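Local coordinates for protein endoglucanase (Humicola insolens, PDB 1DYS) that hydrolyses internal beta-1,4-glucosidic linkages of cellulose as a family 6 glycoside hydrolase, contributing to the recycling of plant biomass, at residues Gln267-Ala275 and Asn284-Gln292. Sequence-based numbering, arbitrary orientation.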
ATOM      1  N   GLN A 267      -4.029   5.273 -22.994  1.00 13.05           N
ATOM      2  CA  GLN A 267      -3.216   4.425 -23.862  1.00 10.30           C
ATOM      3  C   GLN A 267      -1.806   4.414 -23.291  1.00 15.72           C
ATOM      4  O   GLN A 267      -0.842   4.160 -23.991  1.00 15.22           O
ATOM      5  CB  GLN A 267      -3.153   4.875 -25.339  1.00 16.05           C
ATOM      6  CG  GLN A 267      -4.466   4.704 -26.094  1.00 13.66           C
ATOM      7  CD  GLN A 267      -4.768   3.237 -26.384  1.00 14.01           C
ATOM      8  OE1 GLN A 267      -4.320   2.692 -27.397  1.00 15.83           O
ATOM      9  NE2 GLN A 267      -5.503   2.624 -25.494  1.00 14.73           N
ATOM     10  N   SER A 268      -1.670   4.585 -21.947  1.00 15.92           N
ATOM     11  CA  SER A 268      -0.348   4.540 -21.323  1.00 13.57           C
ATOM     12  C   SER A 268       0.354   3.225 -21.586  1.00 13.43           C
ATOM     13  O   SER A 268       1.581   3.191 -21.751  1.00 12.19           O
ATOM     14  CB  SER A 268      -0.482   4.718 -19.796  1.00 12.06           C
ATOM     15  OG  SER A 268      -1.370   3.698 -19.289  1.00 15.19           O
ATOM     16  N   ARG A 269      -0.367   2.123 -21.641  1.00 16.05           N
ATOM     17  CA  ARG A 269       0.213   0.806 -21.931  1.00 10.93           C
ATOM     18  C   ARG A 269      -0.757   0.074 -22.853  1.00 14.16           C
ATOM     19  O   ARG A 269      -1.960   0.132 -22.624  1.00 13.60           O
ATOM     20  CB  ARG A 269       0.324  -0.037 -20.646  1.00 13.90           C
ATOM     21  CG  ARG A 269       1.236   0.595 -19.601  1.00 13.59           C
ATOM     22  CD  ARG A 269       1.428  -0.255 -18.355  1.00 16.30           C
ATOM     23  NE  ARG A 269       0.138  -0.393 -17.637  1.00 14.26           N
ATOM     24  CZ  ARG A 269       0.056  -1.104 -16.518  1.00 12.94           C
ATOM     25  NH1 ARG A 269       1.098  -1.737 -16.023  1.00 13.40           N
ATOM     26  NH2 ARG A 269      -1.133  -1.213 -15.886  1.00 16.04           N
ATOM     27  N   VAL A 270      -0.269  -0.534 -23.929  1.00 14.90           N
ATOM     28  CA  VAL A 270      -1.089  -1.301 -24.849  1.00 13.01           C
ATOM     29  C   VAL A 270      -0.469  -2.698 -25.013  1.00 15.91           C
ATOM     30  O   VAL A 270       0.710  -2.797 -25.324  1.00 15.04           O
ATOM     31  CB  VAL A 270      -1.175  -0.596 -26.222  1.00 17.38           C
ATOM     32  CG1 VAL A 270      -2.064  -1.435 -27.149  1.00 21.04           C
ATOM     33  CG2 VAL A 270      -1.798   0.788 -26.134  1.00 15.46           C
ATOM     34  N   ALA A 271      -1.298  -3.709 -24.790  1.00 14.81           N
ATOM     35  CA  ALA A 271      -0.837  -5.082 -24.968  1.00 15.02           C
ATOM     36  C   ALA A 271      -0.571  -5.327 -26.448  1.00 16.45           C
ATOM     37  O   ALA A 271      -1.283  -4.857 -27.345  1.00 21.19           O
ATOM     38  CB  ALA A 271      -1.950  -6.014 -24.485  1.00 16.61           C
ATOM     39  N   LEU A 272       0.489  -6.082 -26.690  1.00 16.83           N
ATOM     40  CA  LEU A 272       0.888  -6.512 -28.013  1.00 23.67           C
ATOM     41  C   LEU A 272       0.320  -7.918 -28.202  1.00 24.17           C
ATOM     42  O   LEU A 272      -0.300  -8.501 -27.294  1.00 23.04           O
ATOM     43  CB  LEU A 272       2.412  -6.542 -28.189  1.00 23.17           C
ATOM     44  CG  LEU A 272       3.161  -5.330 -27.604  1.00 29.20           C
ATOM     45  CD1 LEU A 272       4.677  -5.480 -27.685  1.00 29.62           C
ATOM     46  CD2 LEU A 272       2.757  -4.045 -28.314  1.00 30.09           C
ATOM     47  N   SER A 273       0.524  -8.409 -29.426  1.00 31.07           N
ATOM     48  CA  SER A 273      -0.015  -9.706 -29.806  1.00 27.11           C
ATOM     49  C   SER A 273       0.291 -10.804 -28.804  1.00 23.70           C
ATOM     50  O   SER A 273       1.485 -11.030 -28.476  1.00 27.36           O
ATOM     51  CB  SER A 273       0.584 -10.184 -31.129  1.00 35.15           C
ATOM     52  OG  SER A 273       1.109  -9.166 -31.948  1.00 32.10           O
ATOM     53  N   GLY A 274      -0.742 -11.495 -28.356  1.00 27.43           N
ATOM     54  CA  GLY A 274      -0.574 -12.629 -27.468  1.00 28.98           C
ATOM     55  C   GLY A 274      -0.223 -12.382 -26.036  1.00 27.96           C
ATOM     56  O   GLY A 274       0.100 -13.303 -25.257  1.00 28.77           O
ATOM     57  N   ALA A 275      -0.325 -11.124 -25.611  1.00 20.25           N
ATOM     58  CA  ALA A 275       0.057 -10.822 -24.225  1.00 21.95           C
ATOM     59  C   ALA A 275      -0.928 -11.403 -23.238  1.00 24.84           C
ATOM     60  O   ALA A 275      -0.546 -11.677 -22.095  1.00 25.22           O
ATOM     61  CB  ALA A 275       0.230  -9.325 -24.027  1.00 20.57           C
ATOM     62  N   ASN A 284       0.690  -6.334 -14.635  1.00 15.88           N
ATOM     63  CA  ASN A 284       1.946  -6.231 -15.356  1.00 13.86           C
ATOM     64  C   ASN A 284       1.921  -7.085 -16.629  1.00 16.24           C
ATOM     65  O   ASN A 284       2.794  -7.905 -16.854  1.00 17.28           O
ATOM     66  CB  ASN A 284       3.107  -6.584 -14.447  1.00 15.80           C
ATOM     67  CG  ASN A 284       3.177  -5.703 -13.216  1.00 15.74           C
ATOM     68  OD1 ASN A 284       2.905  -4.491 -13.252  1.00 15.56           O
ATOM     69  ND2 ASN A 284       3.514  -6.324 -12.096  1.00 17.85           N
ATOM     70  N   VAL A 285       0.919  -6.785 -17.444  1.00 17.47           N
ATOM     71  CA  VAL A 285       0.734  -7.561 -18.681  1.00 16.74           C
ATOM     72  C   VAL A 285       1.891  -7.335 -19.619  1.00 17.06           C
ATOM     73  O   VAL A 285       2.400  -6.251 -19.866  1.00 17.11           O
ATOM     74  CB  VAL A 285      -0.647  -7.259 -19.291  1.00 17.52           C
ATOM     75  CG1 VAL A 285      -0.817  -7.730 -20.727  1.00 20.33           C
ATOM     76  CG2 VAL A 285      -1.673  -7.846 -18.352  1.00 16.10           C
ATOM     77  N   ASN A 286       2.347  -8.454 -20.201  1.00 16.18           N
ATOM     78  CA  ASN A 286       3.499  -8.366 -21.110  1.00 17.11           C
ATOM     79  C   ASN A 286       3.375  -9.469 -22.165  1.00 18.44           C
ATOM     80  O   ASN A 286       2.858 -10.545 -21.897  1.00 22.45           O
ATOM     81  CB  ASN A 286       4.799  -8.450 -20.339  1.00 17.36           C
ATOM     82  CG  ASN A 286       4.902  -9.770 -19.583  1.00 32.33           C
ATOM     83  OD1 ASN A 286       5.478 -10.752 -20.071  1.00 24.90           O
ATOM     84  ND2 ASN A 286       4.296  -9.816 -18.396  1.00 23.19           N
ATOM     85  N   PRO A 287       3.852  -9.153 -23.356  1.00 19.71           N
ATOM     86  CA  PRO A 287       4.470  -7.915 -23.754  1.00 18.73           C
ATOM     87  C   PRO A 287       3.542  -6.727 -23.940  1.00 16.37           C
ATOM     88  O   PRO A 287       2.391  -6.896 -24.347  1.00 18.92           O
ATOM     89  CB  PRO A 287       5.106  -8.136 -25.157  1.00 20.00           C
ATOM     90  CG  PRO A 287       4.526  -9.451 -25.595  1.00 26.90           C
ATOM     91  CD  PRO A 287       3.777 -10.121 -24.471  1.00 21.06           C
ATOM     92  N   ALA A 288       4.054  -5.557 -23.586  1.00 16.47           N
ATOM     93  CA  ALA A 288       3.260  -4.330 -23.796  1.00 17.03           C
ATOM     94  C   ALA A 288       4.175  -3.169 -24.184  1.00 11.14           C
ATOM     95  O   ALA A 288       5.386  -3.200 -23.964  1.00 14.93           O
ATOM     96  CB  ALA A 288       2.483  -3.975 -22.529  1.00 15.95           C
ATOM     97  N   GLY A 289       3.561  -2.142 -24.801  1.00 14.35           N
ATOM     98  CA  GLY A 289       4.365  -0.983 -25.150  1.00 15.43           C
ATOM     99  C   GLY A 289       3.660   0.292 -24.683  1.00 15.53           C
ATOM    100  O   GLY A 289       2.439   0.258 -24.443  1.00 14.49           O
ATOM    101  N   PHE A 290       4.463   1.349 -24.583  1.00 13.29           N
ATOM    102  CA  PHE A 290       3.841   2.667 -24.390  1.00 13.91           C
ATOM    103  C   PHE A 290       2.898   2.900 -25.586  1.00 14.01           C
ATOM    104  O   PHE A 290       3.251   2.611 -26.767  1.00 18.13           O
ATOM    105  CB  PHE A 290       4.807   3.817 -24.414  1.00 13.41           C
ATOM    106  CG  PHE A 290       5.756   3.936 -23.258  1.00 14.54           C
ATOM    107  CD1 PHE A 290       5.226   3.919 -21.964  1.00 15.61           C
ATOM    108  CD2 PHE A 290       7.108   4.160 -23.402  1.00 15.38           C
ATOM    109  CE1 PHE A 290       6.044   4.077 -20.874  1.00 16.64           C
ATOM    110  CE2 PHE A 290       7.937   4.319 -22.314  1.00 16.02           C
ATOM    111  CZ  PHE A 290       7.402   4.262 -21.033  1.00 13.96           C
ATOM    112  N   GLY A 291       1.691   3.371 -25.310  1.00 16.12           N
ATOM    113  CA  GLY A 291       0.743   3.606 -26.401  1.00 15.83           C
ATOM    114  C   GLY A 291       0.911   5.046 -26.913  1.00 15.05           C
ATOM    115  O   GLY A 291       1.815   5.786 -26.588  1.00 16.86           O
ATOM    116  N   GLN A 292      -0.028   5.399 -27.791  1.00 16.03           N
ATOM    117  CA  GLN A 292      -0.086   6.727 -28.383  1.00 18.15           C
ATOM    118  C   GLN A 292      -0.113   7.801 -27.307  1.00 16.47           C
ATOM    119  O   GLN A 292      -0.941   7.767 -26.394  1.00 20.75           O
ATOM    120  CB  GLN A 292      -1.409   6.799 -29.186  1.00 25.11           C
ATOM    121  CG  GLN A 292      -1.997   8.178 -29.365  1.00 36.07           C
ATOM    122  CD  GLN A 292      -1.390   8.912 -30.548  1.00 39.06           C
ATOM    123  OE1 GLN A 292      -1.540   8.405 -31.663  1.00 42.29           O
ATOM    124  NE2 GLN A 292      -0.765  10.064 -30.328  1.00 33.92           N
TER
HETATM  125  O   HOH W   1      -2.217   3.559 -28.815  1.00 20.49           O
HETATM  126  O   HOH W   2       2.357 -13.405 -23.316  1.00 31.00           O
HETATM  127  O   HOH W   3       0.866 -10.980 -19.707  1.00 27.01           O
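V270 and G289 exchange a pair of backbone hydrogen bonds, the hydrogen-bonded pair of a short two-stranded antiparallel ribbon formed by a loop that follows strand 262-266 of the family 6 barrel, an instance of how a long loop is ordered by a few rungs of pairing and side chains laid over them. V270 N meets G289 O at 2.9 Å, while the return bond from G289 N reaches V270 O at 3.0 Å. Two residues on, past the non-hydrogen-bonded pair A271 and A288, L272 N donates to P287 O, so the pairing outlasts the strands and runs into the type II turn from L272 to A275. The side chain of L272 lies across the proline: with CG anti to its own carbonyl carbon (chi1 -43°), CD1 packs on P287 CB at 3.7 Å and CD2 lies beside the backbone of G289, 4.1 Å from its N. Cutting this side chain back to an alanine is likely to open a gap beside P287 CB and G289, leaving the ring with A275 as its remaining apolar neighbour across the contact. At the last residue of the turn, A275 CB sits against P287 CD and V285 CG1. Outside this shell, R269 forms a salt bridge with D316 and bonds through NH2 to S221 O, tying the ribbon to neighbouring loops. At the barrel end, Q267 NE2 bonds to N224 O, and OE1, which also accepts from Y226 N, takes a bond at 2.7 Å from a water that accepts from Q292 N at 3.0 Å.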